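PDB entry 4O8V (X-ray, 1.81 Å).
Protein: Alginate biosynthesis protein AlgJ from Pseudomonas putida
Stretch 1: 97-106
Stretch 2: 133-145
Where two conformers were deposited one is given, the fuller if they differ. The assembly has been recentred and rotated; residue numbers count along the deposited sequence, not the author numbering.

Stretch 1, residues 97-106: VFAPDLMAPM
Stretch 2 (133-145) QALAEAVSRQSLL

Stretch 2, a helix through Arg-141 (phi/psi near -63/-42), packs chiefly by apolar contact against the extended loop of stretch 1, which runs antiparallel to it and turns into a helix at its end; no hydrogen bond crosses, and 378 Å² is buried. Pro-100 CA lies 6.5 Å from Leu-135 CA, and Leu-102 CA 6.6 Å from Ala-134 CA. Ala-134, whose methyl leaves room for close approach, points toward stretch 1: its CB meets Leu-102 CD2 at 3.9 Å and Pro-105 CG at 3.8 Å. Asp-101 (chi1 t) turns away and caps the helix that follows it in stretch 1, OD2 accepting from Ala-104 N at 2.8 Å. Leu-135 (m, t) leaves sideways, but its long side chain swings in: CG lies 3.9 Å from Leu-102 CD2 (Leu-102 also m, t) and CD2 4.0 Å from Pro-100 CG. Exposed Glu-137 and Arg-141 pair in a salt bridge, OE2 to NH1 2.6 Å. Buried Ala-138 offers two rings one small methyl, CB 3.5 Å from Pro-100 CG (C-gamma exo) and 3.7 Å from Phe-98 CZ. Gln-142 (m, m) lends its aliphatic part, CG 3.6 Å from Phe-98 CZ. Ser-143, phi +54°, closes a Schellman motif, with Leu-144 N to Val-139 O at 3.2 Å; Leu-144 (m, t) then brings CD1 4.3 Å from CE2 of Phe-98 (chi1 t, chi2 53°), whose broad apolar ring meets its neighbours obliquely.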

ATOM      1  N   VAL A  97      -3.417  16.268   3.458  1.00 31.62           N
ATOM      2  CA  VAL A  97      -3.203  15.159   2.546  1.00 28.06           C
ATOM      3  C   VAL A  97      -4.501  14.358   2.419  1.00 34.16           C
ATOM      4  O   VAL A  97      -5.085  13.953   3.423  1.00 36.39           O
ATOM      5  CB  VAL A  97      -2.052  14.263   3.032  1.00 28.57           C
ATOM      6  CG1 VAL A  97      -1.971  12.972   2.216  1.00 30.81           C
ATOM      7  CG2 VAL A  97      -0.729  15.049   2.950  1.00 31.52           C
ATOM      8  N   PHE A  98      -4.951  14.157   1.184  1.00 32.28           N
ATOM      9  CA  PHE A  98      -6.183  13.416   0.896  1.00 30.68           C
ATOM     10  C   PHE A  98      -5.966  11.907   1.003  1.00 28.27           C
ATOM     11  O   PHE A  98      -5.209  11.324   0.210  1.00 26.39           O
ATOM     12  CB  PHE A  98      -6.684  13.793  -0.495  1.00 30.95           C
ATOM     13  CG  PHE A  98      -7.998  13.174  -0.870  1.00 34.41           C
ATOM     14  CD1 PHE A  98      -9.107  13.307  -0.050  1.00 39.11           C
ATOM     15  CD2 PHE A  98      -8.133  12.484  -2.061  1.00 36.47           C
ATOM     16  CE1 PHE A  98     -10.332  12.748  -0.407  1.00 40.01           C
ATOM     17  CE2 PHE A  98      -9.355  11.938  -2.431  1.00 37.51           C
ATOM     18  CZ  PHE A  98     -10.452  12.061  -1.594  1.00 36.90           C
ATOM     19  N   ALA A  99      -6.636  11.275   1.967  1.00 28.39           N
ATOM     20  CA  ALA A  99      -6.407   9.857   2.265  1.00 24.72           C
ATOM     21  C   ALA A  99      -7.728   9.145   2.521  1.00 27.43           C
ATOM     22  O   ALA A  99      -8.202   9.078   3.658  1.00 27.13           O
ATOM     23  CB  ALA A  99      -5.472   9.691   3.476  1.00 28.13           C
ATOM     24  N   PRO A 100      -8.333   8.618   1.456  1.00 28.84           N
ATOM     25  CA  PRO A 100      -9.613   7.910   1.582  1.00 28.94           C
ATOM     26  C   PRO A 100      -9.515   6.704   2.509  1.00 27.26           C
ATOM     27  O   PRO A 100      -8.485   6.036   2.589  1.00 26.15           O
ATOM     28  CB  PRO A 100      -9.914   7.473   0.143  1.00 30.16           C
ATOM     29  CG  PRO A 100      -9.150   8.474  -0.716  1.00 31.48           C
ATOM     30  CD  PRO A 100      -7.883   8.720   0.055  1.00 29.70           C
ATOM     31  N   ASP A 101     -10.605   6.424   3.212  1.00 28.58           N
ATOM     32  CA  ASP A 101     -10.602   5.303   4.141  1.00 28.28           C
ATOM     33  C   ASP A 101     -10.704   3.964   3.420  1.00 29.71           C
ATOM     34  O   ASP A 101     -11.677   3.705   2.718  1.00 33.69           O
ATOM     35  CB  ASP A 101     -11.748   5.446   5.135  1.00 30.34           C
ATOM     36  CG  ASP A 101     -11.758   4.316   6.153  1.00 41.24           C
ATOM     37  OD1 ASP A 101     -10.973   4.365   7.119  1.00 48.12           O
ATOM     38  OD2 ASP A 101     -12.529   3.368   5.961  1.00 42.57           O
ATOM     39  N   LEU A 102      -9.694   3.118   3.582  1.00 25.17           N
ATOM     40  CA  LEU A 102      -9.702   1.795   2.951  1.00 28.23           C
ATOM     41  C   LEU A 102     -10.123   0.693   3.929  1.00 31.84           C
ATOM     42  O   LEU A 102     -10.559  -0.395   3.523  1.00 31.05           O
ATOM     43  CB  LEU A 102      -8.334   1.457   2.379  1.00 27.46           C
ATOM     44  CG  LEU A 102      -7.793   2.412   1.313  1.00 30.32           C
ATOM     45  CD1 LEU A 102      -6.444   1.877   0.856  1.00 30.11           C
ATOM     46  CD2 LEU A 102      -8.766   2.522   0.141  1.00 29.84           C
HETATM   47  N   MSE A 103      -9.976   0.963   5.220  1.00 30.73           N
HETATM   48  CA  MSE A 103     -10.318  -0.036   6.232  1.00 30.36           C
HETATM   49  C   MSE A 103     -11.812  -0.416   6.214  1.00 30.97           C
HETATM   50  O   MSE A 103     -12.142  -1.601   6.192  1.00 30.01           O
HETATM   51  CB  MSE A 103      -9.924   0.478   7.615  1.00 29.72           C
HETATM   52  CG  MSE A 103     -10.616  -0.201   8.760  1.00 38.80           C
HETATM   53 SE   MSE A 103      -9.464  -1.628   9.344  1.00 63.38          SE
ATOM     54  N   ALA A 104     -12.716   0.567   6.218  1.00 32.66           N
ATOM     55  CA  ALA A 104     -14.148   0.231   6.251  1.00 33.73           C
ATOM     56  C   ALA A 104     -14.576  -0.627   5.039  1.00 35.05           C
ATOM     57  O   ALA A 104     -15.214  -1.665   5.228  1.00 35.42           O
ATOM     58  CB  ALA A 104     -15.002   1.491   6.353  1.00 33.55           C
ATOM     59  N   PRO A 105     -14.208  -0.231   3.800  1.00 34.73           N
ATOM     60  CA  PRO A 105     -14.633  -1.154   2.742  1.00 31.77           C
ATOM     61  C   PRO A 105     -13.934  -2.516   2.771  1.00 31.54           C
ATOM     62  O   PRO A 105     -14.609  -3.514   2.480  1.00 34.06           O
ATOM     63  CB  PRO A 105     -14.309  -0.387   1.446  1.00 33.54           C
ATOM     64  CG  PRO A 105     -13.330   0.685   1.837  1.00 32.86           C
ATOM     65  CD  PRO A 105     -13.658   1.027   3.258  1.00 35.40           C
HETATM   66  N   MSE A 106     -12.644  -2.595   3.109  1.00 26.71           N
HETATM   67  CA  MSE A 106     -12.019  -3.922   3.168  1.00 28.49           C
HETATM   68  C   MSE A 106     -12.682  -4.801   4.236  1.00 29.45           C
HETATM   69  O   MSE A 106     -12.898  -5.994   4.025  1.00 31.29           O
HETATM   70  CB  MSE A 106     -10.519  -3.803   3.413  1.00 30.14           C
HETATM   71  CG  MSE A 106      -9.852  -3.224   2.193  1.00 26.98           C
HETATM   72 SE   MSE A 106      -7.910  -3.059   2.384  1.00 35.64          SE
HETATM   73  CE  MSE A 106      -7.411  -4.951   2.024  1.00 24.87           C
ATOM     74  N   GLN A 133     -11.504   0.218  -5.803  1.00 27.12           N
ATOM     75  CA  GLN A 133     -12.818   0.787  -5.988  1.00 27.65           C
ATOM     76  C   GLN A 133     -13.081   1.944  -5.021  1.00 31.52           C
ATOM     77  O   GLN A 133     -13.718   2.939  -5.410  1.00 31.18           O
ATOM     78  CB  GLN A 133     -13.916  -0.288  -5.853  1.00 30.60           C
ATOM     79  CG  GLN A 133     -14.100  -1.059  -7.144  1.00 45.16           C
ATOM     80  CD  GLN A 133     -14.860  -2.356  -6.974  1.00 48.13           C
ATOM     81  OE1 GLN A 133     -14.955  -2.898  -5.871  1.00 48.10           O
ATOM     82  NE2 GLN A 133     -15.387  -2.873  -8.076  1.00 46.66           N
ATOM     83  N   ALA A 134     -12.648   1.798  -3.772  1.00 28.28           N
ATOM     84  CA  ALA A 134     -12.805   2.868  -2.794  1.00 29.95           C
ATOM     85  C   ALA A 134     -12.032   4.105  -3.250  1.00 29.86           C
ATOM     86  O   ALA A 134     -12.515   5.226  -3.130  1.00 31.06           O
ATOM     87  CB  ALA A 134     -12.315   2.435  -1.406  1.00 29.80           C
ATOM     88  N   LEU A 135     -10.816   3.891  -3.733  1.00 28.53           N
ATOM     89  CA  LEU A 135     -10.005   5.013  -4.185  1.00 27.18           C
ATOM     90  C   LEU A 135     -10.659   5.693  -5.402  1.00 31.03           C
ATOM     91  O   LEU A 135     -10.733   6.924  -5.477  1.00 34.77           O
ATOM     92  CB  LEU A 135      -8.568   4.543  -4.486  1.00 22.50           C
ATOM     93  CG  LEU A 135      -7.744   4.099  -3.282  1.00 26.71           C
ATOM     94  CD1 LEU A 135      -6.483   3.324  -3.721  1.00 26.35           C
ATOM     95  CD2 LEU A 135      -7.357   5.324  -2.448  1.00 31.67           C
ATOM     96  N   ALA A 136     -11.185   4.906  -6.339  1.00 33.32           N
ATOM     97  CA  ALA A 136     -11.839   5.471  -7.513  1.00 32.59           C
ATOM     98  C   ALA A 136     -13.100   6.272  -7.162  1.00 36.88           C
ATOM     99  O   ALA A 136     -13.370   7.288  -7.793  1.00 36.57           O
ATOM    100  CB  ALA A 136     -12.182   4.376  -8.513  1.00 32.85           C
ATOM    101  N   GLU A 137     -13.867   5.810  -6.172  0.54 33.83           N
ATOM    102  CA  GLU A 137     -15.036   6.559  -5.715  0.54 35.37           C
ATOM    103  C   GLU A 137     -14.604   7.935  -5.224  0.54 34.72           C
ATOM    104  O   GLU A 137     -15.206   8.958  -5.582  0.54 35.96           O
ATOM    105  CB  GLU A 137     -15.785   5.821  -4.601  0.54 35.25           C
ATOM    106  CG  GLU A 137     -17.107   6.493  -4.229  0.54 40.00           C
ATOM    107  CD  GLU A 137     -17.796   5.876  -3.014  0.54 44.46           C
ATOM    108  OE1 GLU A 137     -17.471   4.730  -2.639  0.54 42.88           O
ATOM    109  OE2 GLU A 137     -18.666   6.557  -2.426  0.54 46.93           O
ATOM    110  N   ALA A 138     -13.553   7.952  -4.412  1.00 31.95           N
ATOM    111  CA  ALA A 138     -13.057   9.189  -3.838  1.00 36.34           C
ATOM    112  C   ALA A 138     -12.541  10.124  -4.933  1.00 37.59           C
ATOM    113  O   ALA A 138     -12.847  11.313  -4.927  1.00 37.08           O
ATOM    114  CB  ALA A 138     -11.976   8.904  -2.820  1.00 37.13           C
ATOM    115  N   VAL A 139     -11.783   9.577  -5.879  1.00 36.10           N
ATOM    116  CA  VAL A 139     -11.288  10.361  -7.007  1.00 36.57           C
ATOM    117  C   VAL A 139     -12.436  10.988  -7.799  1.00 38.07           C
ATOM    118  O   VAL A 139     -12.382  12.180  -8.142  1.00 38.70           O
ATOM    119  CB  VAL A 139     -10.397   9.498  -7.938  1.00 35.22           C
ATOM    120  CG1 VAL A 139     -10.172  10.180  -9.303  1.00 37.10           C
ATOM    121  CG2 VAL A 139      -9.067   9.198  -7.268  1.00 32.82           C
ATOM    122  N   SER A 140     -13.487  10.209  -8.073  1.00 34.74           N
ATOM    123  CA  SER A 140     -14.655  10.722  -8.769  1.00 37.99           C
ATOM    124  C   SER A 140     -15.364  11.793  -7.942  1.00 41.56           C
ATOM    125  O   SER A 140     -15.780  12.819  -8.470  1.00 40.09           O
ATOM    126  CB  SER A 140     -15.626   9.577  -9.106  1.00 35.22           C
ATOM    127  OG  SER A 140     -16.853  10.062  -9.580  1.00 42.70           O
ATOM    128  N   ARG A 141     -15.485  11.559  -6.642  1.00 41.93           N
ATOM    129  CA  ARG A 141     -16.202  12.474  -5.757  1.00 43.66           C
ATOM    130  C   ARG A 141     -15.552  13.861  -5.739  1.00 41.44           C
ATOM    131  O   ARG A 141     -16.251  14.868  -5.674  1.00 42.34           O
ATOM    132  CB  ARG A 141     -16.254  11.897  -4.336  1.00 44.70           C
ATOM    133  CG  ARG A 141     -17.574  12.056  -3.605  1.00 51.90           C
ATOM    134  CD  ARG A 141     -17.766  10.902  -2.612  1.00 58.45           C
ATOM    135  NE  ARG A 141     -16.525  10.614  -1.896  1.00 63.27           N
ATOM    136  CZ  ARG A 141     -16.164   9.406  -1.463  1.00 69.48           C
ATOM    137  NH1 ARG A 141     -16.955   8.362  -1.665  1.00 73.85           N
ATOM    138  NH2 ARG A 141     -15.011   9.237  -0.826  1.00 69.05           N
ATOM    139  N   GLN A 142     -14.220  13.891  -5.798  1.00 36.66           N
ATOM    140  CA  GLN A 142     -13.438  15.142  -5.771  1.00 39.10           C
ATOM    141  C   GLN A 142     -13.128  15.716  -7.153  1.00 38.51           C
ATOM    142  O   GLN A 142     -12.444  16.737  -7.260  1.00 38.83           O
ATOM    143  CB  GLN A 142     -12.110  14.924  -5.041  1.00 36.41           C
ATOM    144  CG  GLN A 142     -12.258  14.373  -3.642  1.00 38.26           C
ATOM    145  CD  GLN A 142     -12.998  15.325  -2.749  1.00 49.28           C
ATOM    146  OE1 GLN A 142     -12.927  16.545  -2.931  1.00 49.81           O
ATOM    147  NE2 GLN A 142     -13.734  14.782  -1.786  1.00 55.55           N
ATOM    148  N   SER A 143     -13.608  15.052  -8.199  1.00 37.11           N
ATOM    149  CA  SER A 143     -13.376  15.486  -9.577  1.00 36.90           C
ATOM    150  C   SER A 143     -11.896  15.688  -9.896  1.00 35.93           C
ATOM    151  O   SER A 143     -11.528  16.698 -10.494  1.00 35.81           O
ATOM    152  CB  SER A 143     -14.142  16.794  -9.862  1.00 42.14           C
ATOM    153  OG  SER A 143     -15.505  16.702  -9.474  1.00 47.78           O
ATOM    154  N   LEU A 144     -11.048  14.736  -9.510  1.00 34.81           N
ATOM    155  CA  LEU A 144      -9.600  14.907  -9.658  1.00 34.96           C
ATOM    156  C   LEU A 144      -9.132  14.594 -11.069  1.00 34.54           C
ATOM    157  O   LEU A 144      -8.074  15.058 -11.501  1.00 39.14           O
ATOM    158  CB  LEU A 144      -8.853  14.024  -8.655  1.00 32.33           C
ATOM    159  CG  LEU A 144      -9.180  14.312  -7.193  1.00 35.86           C
ATOM    160  CD1 LEU A 144      -8.315  13.432  -6.304  1.00 33.60           C
ATOM    161  CD2 LEU A 144      -8.961  15.782  -6.885  1.00 37.94           C
ATOM    162  N   LEU A 145      -9.926  13.811 -11.790  1.00 31.63           N
ATOM    163  CA  LEU A 145      -9.581  13.417 -13.149  1.00 34.78           C
ATOM    164  C   LEU A 145     -10.501  14.055 -14.166  1.00 40.46           C
ATOM    165  O   LEU A 145     -11.714  14.051 -14.008  1.00 45.87           O
ATOM    166  CB  LEU A 145      -9.643  11.893 -13.322  1.00 34.99           C
ATOM    167  CG  LEU A 145      -8.447  11.039 -12.911  1.00 35.02           C
ATOM    168  CD1 LEU A 145      -8.734   9.587 -13.179  1.00 34.55           C
ATOM    169  CD2 LEU A 145      -7.200  11.472 -13.669  1.00 34.12           C
TER